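PDB 5HMQ: 4-hydroxyphenylpyruvate dioxygenase from Pseudomonas putida, which catalyses the metal-dependent dehydration of 3-dehydroshikimate to protocatechuate, using its sugar phosphate isomerase-like domain, which is fused to an HPPD-like domain without detected dioxygenase activity. Local coordinates for the interface of chains A and B. Sequence-based numbering; all coordinates share one arbitrary frame. Chains: chain A/B, 4-hydroxyphenylpyruvate dioxygenase.

Contact 1: the interface of chains A and B. Residues chain A 352, 387, 389, 395, 404, 408; chain B 40.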
# COMPACT_ATOMS: atom_id res chain seq x y z
N PHE A 352 -10.02 25.56 -2.98
CA PHE A 352 -9.05 24.48 -3.08
C PHE A 352 -8.19 24.39 -1.82
O PHE A 352 -8.01 23.30 -1.26
CB PHE A 352 -8.17 24.69 -4.32
CG PHE A 352 -6.79 24.12 -4.20
CD1 PHE A 352 -6.57 22.76 -4.36
CD2 PHE A 352 -5.70 24.95 -3.94
CE1 PHE A 352 -5.29 22.23 -4.25
CE2 PHE A 352 -4.43 24.42 -3.83
CZ PHE A 352 -4.22 23.07 -3.99
N GLN A 387 -2.32 15.46 -15.25
CA GLN A 387 -3.57 16.20 -15.33
C GLN A 387 -3.28 17.69 -15.25
O GLN A 387 -2.90 18.18 -14.18
CB GLN A 387 -4.53 15.78 -14.22
CG GLN A 387 -5.85 16.53 -14.27
CD GLN A 387 -6.84 16.04 -13.22
OE1 GLN A 387 -6.47 15.36 -12.27
NE2 GLN A 387 -8.11 16.40 -13.40
N PHE A 389 -4.33 21.84 -15.46
CA PHE A 389 -5.43 22.78 -15.25
C PHE A 389 -5.03 24.13 -15.82
O PHE A 389 -4.02 24.70 -15.40
CB PHE A 389 -5.78 22.91 -13.77
CG PHE A 389 -6.32 21.65 -13.15
CD1 PHE A 389 -7.61 21.21 -13.43
CD2 PHE A 389 -5.54 20.90 -12.29
CE1 PHE A 389 -8.10 20.06 -12.86
CE2 PHE A 389 -6.03 19.74 -11.72
CZ PHE A 389 -7.31 19.32 -12.01
N PRO A 395 -9.33 23.30 -9.35
CA PRO A 395 -8.65 23.71 -8.12
C PRO A 395 -7.60 24.79 -8.31
O PRO A 395 -7.08 25.30 -7.31
CB PRO A 395 -7.99 22.40 -7.65
CG PRO A 395 -7.68 21.69 -8.92
CD PRO A 395 -8.81 22.02 -9.87
N ARG A 404 -1.29 18.72 -11.69
CA ARG A 404 -1.69 18.04 -10.47
C ARG A 404 -0.62 17.06 -10.02
O ARG A 404 -0.16 16.21 -10.80
CB ARG A 404 -3.01 17.30 -10.70
CG ARG A 404 -3.48 16.51 -9.49
CD ARG A 404 -4.34 15.35 -9.94
NE ARG A 404 -4.19 14.18 -9.09
CZ ARG A 404 -4.98 13.89 -8.07
NH1 ARG A 404 -5.99 14.69 -7.76
NH2 ARG A 404 -4.76 12.80 -7.35
N GLY A 408 -2.81 15.38 -5.04
CA GLY A 408 -3.80 16.41 -5.24
C GLY A 408 -3.26 17.82 -5.13
O GLY A 408 -3.94 18.77 -5.53
N TYR B 40 -11.71 18.36 -9.17
CA TYR B 40 -10.62 17.79 -9.95
C TYR B 40 -11.09 17.06 -11.20
O TYR B 40 -10.26 16.66 -12.02
CB TYR B 40 -9.79 16.85 -9.07
CG TYR B 40 -8.90 17.58 -8.09
CD1 TYR B 40 -9.44 18.18 -6.96
CD2 TYR B 40 -7.53 17.65 -8.28
CE1 TYR B 40 -8.63 18.85 -6.06
CE2 TYR B 40 -6.72 18.31 -7.38
CZ TYR B 40 -7.27 18.91 -6.27
OH TYR B 40 -6.46 19.57 -5.38

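Contact 2: the interface of chains A and B. Residues chain A 505-506; chain B 210, 212-213, 452, 456, 486.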
# COMPACT_ATOMS: atom_id res chain seq x y z
N ARG A 505 -0.27 4.27 9.06
CA ARG A 505 -1.16 4.51 10.19
C ARG A 505 -1.24 3.30 11.12
O ARG A 505 -1.38 3.44 12.34
CB ARG A 505 -2.56 4.89 9.70
CG ARG A 505 -3.14 3.92 8.69
CD ARG A 505 -4.50 4.38 8.21
NE ARG A 505 -5.31 3.26 7.74
CZ ARG A 505 -6.29 2.69 8.44
NH1 ARG A 505 -6.57 3.13 9.66
NH2 ARG A 505 -6.97 1.68 7.93
N ASN A 506 -1.16 2.10 10.55
CA ASN A 506 -1.31 0.88 11.34
C ASN A 506 -0.16 0.67 12.32
O ASN A 506 -0.31 -0.11 13.26
CB ASN A 506 -1.45 -0.32 10.40
CG ASN A 506 -2.89 -0.54 9.95
OD1 ASN A 506 -3.83 -0.32 10.71
ND2 ASN A 506 -3.06 -0.95 8.70
N HIS B 210 -7.49 10.27 9.85
CA HIS B 210 -6.56 9.25 9.41
C HIS B 210 -6.98 7.81 9.71
O HIS B 210 -6.45 6.90 9.07
CB HIS B 210 -5.18 9.48 10.05
CG HIS B 210 -4.56 10.80 9.70
ND1 HIS B 210 -4.10 11.10 8.44
CD2 HIS B 210 -4.30 11.89 10.46
CE1 HIS B 210 -3.60 12.32 8.43
NE2 HIS B 210 -3.71 12.82 9.64
N ARG B 212 -10.34 6.32 10.13
CA ARG B 212 -11.62 5.72 9.79
C ARG B 212 -11.39 4.49 8.90
O ARG B 212 -10.48 4.48 8.06
CB ARG B 212 -12.51 6.72 9.07
CG ARG B 212 -13.28 7.66 9.98
CD ARG B 212 -14.19 8.57 9.17
NE ARG B 212 -14.78 9.62 9.98
CZ ARG B 212 -16.04 10.03 9.87
NH1 ARG B 212 -16.85 9.47 8.97
NH2 ARG B 212 -16.50 11.01 10.65
N CYS B 213 -12.19 3.46 9.11
CA CYS B 213 -12.13 2.25 8.29
C CYS B 213 -13.53 1.67 8.19
O CYS B 213 -14.49 2.18 8.79
CB CYS B 213 -11.13 1.24 8.87
SG CYS B 213 -11.34 0.88 10.62
N ALA B 452 0.97 -3.71 5.92
CA ALA B 452 0.14 -2.80 6.72
C ALA B 452 -1.10 -2.36 5.97
O ALA B 452 -2.18 -2.20 6.56
CB ALA B 452 0.97 -1.59 7.16
N ASP B 456 -6.41 -4.66 7.22
CA ASP B 456 -7.83 -4.45 7.47
C ASP B 456 -8.68 -5.27 6.51
O ASP B 456 -9.75 -5.76 6.89
CB ASP B 456 -8.18 -2.96 7.37
CG ASP B 456 -7.62 -2.16 8.54
OD1 ASP B 456 -7.36 -2.77 9.60
OD2 ASP B 456 -7.50 -0.93 8.42
N ARG B 486 -2.52 -7.56 17.30
CA ARG B 486 -3.86 -7.99 16.89
C ARG B 486 -3.90 -9.47 16.55
O ARG B 486 -2.93 -10.06 16.09
CB ARG B 486 -4.41 -7.21 15.69
CG ARG B 486 -4.59 -5.72 15.84
CD ARG B 486 -5.65 -5.27 14.84
NE ARG B 486 -5.25 -4.17 13.97
CZ ARG B 486 -6.01 -3.71 12.98
NH1 ARG B 486 -7.19 -4.27 12.74
NH2 ARG B 486 -5.60 -2.70 12.23

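Contact 3: the interface of chains A and B. Residues chain A 249, 452-453, 504; chain B 452-453, 504.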
# COMPACT_ATOMS: atom_id res chain seq x y z
N ALA A 249 -3.02 -4.58 -1.88
CA ALA A 249 -2.66 -3.25 -2.34
C ALA A 249 -2.44 -3.24 -3.85
O ALA A 249 -3.13 -3.96 -4.58
CB ALA A 249 -1.41 -2.73 -1.62
N ALA A 452 5.30 4.43 1.72
CA ALA A 452 6.27 3.54 1.10
C ALA A 452 5.76 2.99 -0.23
O ALA A 452 6.54 2.83 -1.18
CB ALA A 452 6.62 2.40 2.05
N GLU A 453 4.47 2.69 -0.31
CA GLU A 453 3.88 2.09 -1.50
C GLU A 453 3.65 3.08 -2.63
O GLU A 453 3.36 2.66 -3.76
CB GLU A 453 2.56 1.40 -1.16
CG GLU A 453 2.53 0.68 0.18
CD GLU A 453 2.37 1.63 1.37
OE1 GLU A 453 2.90 1.33 2.45
OE2 GLU A 453 1.74 2.69 1.19
N ASN A 504 3.24 4.39 8.32
CA ASN A 504 1.89 3.96 8.01
C ASN A 504 1.03 4.11 9.27
O ASN A 504 1.54 4.07 10.40
CB ASN A 504 1.89 2.53 7.46
CG ASN A 504 2.47 1.51 8.42
OD1 ASN A 504 2.16 1.51 9.61
ND2 ASN A 504 3.33 0.65 7.91
N ALA B 452 0.97 -3.71 5.92
CA ALA B 452 0.14 -2.80 6.72
C ALA B 452 -1.10 -2.36 5.97
O ALA B 452 -2.18 -2.20 6.56
CB ALA B 452 0.97 -1.59 7.16
N GLU B 453 -0.99 -2.14 4.66
CA GLU B 453 -2.10 -1.61 3.87
C GLU B 453 -3.16 -2.65 3.55
O GLU B 453 -4.25 -2.27 3.11
CB GLU B 453 -1.59 -1.01 2.56
CG GLU B 453 -0.24 -0.32 2.64
CD GLU B 453 0.91 -1.32 2.64
OE1 GLU B 453 0.75 -2.41 2.06
OE2 GLU B 453 1.96 -1.04 3.26
N ASN B 504 8.05 -3.36 4.83
CA ASN B 504 7.88 -2.94 3.45
C ASN B 504 9.13 -3.29 2.65
O ASN B 504 10.19 -3.59 3.20
CB ASN B 504 7.62 -1.43 3.34
CG ASN B 504 8.85 -0.57 3.62
OD1 ASN B 504 9.93 -0.88 3.14
ND2 ASN B 504 8.68 0.52 4.35

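Contact 1: the interface of chains A and B
B:Tyr40 of one subunit enters a pocket made by A:Pro395, A:Gly408, A:Arg404 and A:Gln387 of the other, in this homodimer of the bacterial two-domain DSD family. The tyrosine closes helix 35-40 of the TIM-barrel domain, while its partners lie in the first VOC module of the HPPD-like domain. A tyrosine suits the place because it offers a flat apolar ring with a polar end. Its hydroxyl OH donates to A:Gly408 O at 2.7 Å, tilted 28° from the carbonyl plane. Over one face of the ring lies A:Pro395, whose CG is 3.9 Å from the ring centroid, a CH-pi contact from a rigid apolar residue. On the opposite side of the ring, A:Arg404 brings the edge of its guanidinium near the CD2 corner, NH1 3.4 Å from B:Tyr40 CD2, the two planes 87° apart. The ring of A:Phe352 turns an edge to the hydroxyl. At the backbone end, A:Gln387 NE2 donates to B:Tyr40 O at 2.6 Å, nearly in line with the C=O bond and close to the plane of its own amide. Its extended chain, with chi1 at -180°, carries the amide to this carbonyl at the helix terminus. In the second shell, A:Pro395 CD packs over the centre of the A:Phe389 ring, and A:Gly408 CA covers a face of the A:Arg404 guanidinium. Glycine suits the place in its positive phi, unfavourable for most residues, and in having no side chain to stand between its backbone and the guanidinium or tyrosine.

Contact 2: the interface of chains A and B
A:Arg505 and A:Asn506 have helical backbone torsions in the first turn of helix 505-510, which faces B:Ala452, itself in the short 3-10 helix 452-454, and B:Asp456 in the following helix 455-465. The asparagine reads the backbone of the partner's second VOC module: its ND2 donates to B:Ala452 O at 2.6 Å. The carbonyl lies near the plane of the amide, but the donor is tilted 31° from the carbonyl plane. Asparagine suits the place because the same short amide also turns its oxygen toward the partner. A:Asn506 OD1 sits at the edge of the B:Arg486 guanidinium, in its plane, 3.3 Å from NH2. A:Arg505 has the length to reach the B:Asp456 carboxylate across the interface. Its CG lies between the backbone N and the carbonyl carbon (chi1 52°), and from there the chain runs straight to NE, A:Arg505 CD passing 3.3 Å from B:His210 O, near the end of TIM-barrel helix 204-211. The two side chains come from opposite directions, and one guanidinium corner, A:Arg505 NH2, forms a salt bridge with B:Asp456 OD2 at 2.7 Å. Because the two planes are turned 54° apart and the N-H points elsewhere, the pairing is ionic without a formed hydrogen bond. The other carboxylate oxygen is held within chain B, which would steady the rotation of the carboxylate, its negative charge probably offset by both arginines: B:Arg486 NH2 donates to the syn side of B:Asp456 OD1 at 3.2 Å.

Contact 3: the interface of chains A and B
The carboxylates of A:Glu453 and B:Glu453 meet from opposite directions with their planes 43° apart, each oxygen approaching the other group obliquely, well out of its plane and off to one side. A:Glu453 OE1 and B:Glu453 OE2 are 2.7 Å apart. Two bare carboxylates would repel at this range, so one may carry a proton, unseen here, and donate. Each chain folds back at chi2, 78° in A:Glu453, which also lays methylene against carboxylate: A:Glu453 CD is 3.5 Å from B:Glu453 CG. Glutamate suits this spot in having an apolar stem that can pack against the partner's carboxylate carbon while its own polar end meets the partner's. To either side, an asparagine amide takes a methyl group over one face. The CB of B:Ala452 lies 3.7 Å from A:Asn504 CG, and in the twin pair A:Ala452 CB lies 4.0 Å from B:Asn504 CG. Alanine's single methyl fits against the flat amide without pushing the chains apart, which presumably suits it here. A:Ala249, from a loop of the TIM-barrel domain, flanks B:Glu453 loosely. The glutamates and alanines occupy 3-10 helix 452-454, between strand 442-450 and helix 455-465 of the second VOC module; the asparagines immediately precede helix 505-510, and the patch straddles the dimer two-fold.

Contact 2 and contact 3 are neighbours, the centres of their C-alpha atoms about 11 Å apart. They share B:Ala452, whose carbonyl serves contact 2 and whose methyl serves contact 3, and on chain A adjacent residues 504 to 506 run between them. Contact 1, where the TIM barrel of one subunit meets the first VOC module of the other, has its C-alpha centre about 27 Å from that of contact 2 and about 25 Å from that of contact 3. Near the axis the second VOC modules pair with each other, with TIM-barrel residues at the margins. The homodimer is thus joined centrally and peripherally, and symmetry repeats contacts 1 and 2.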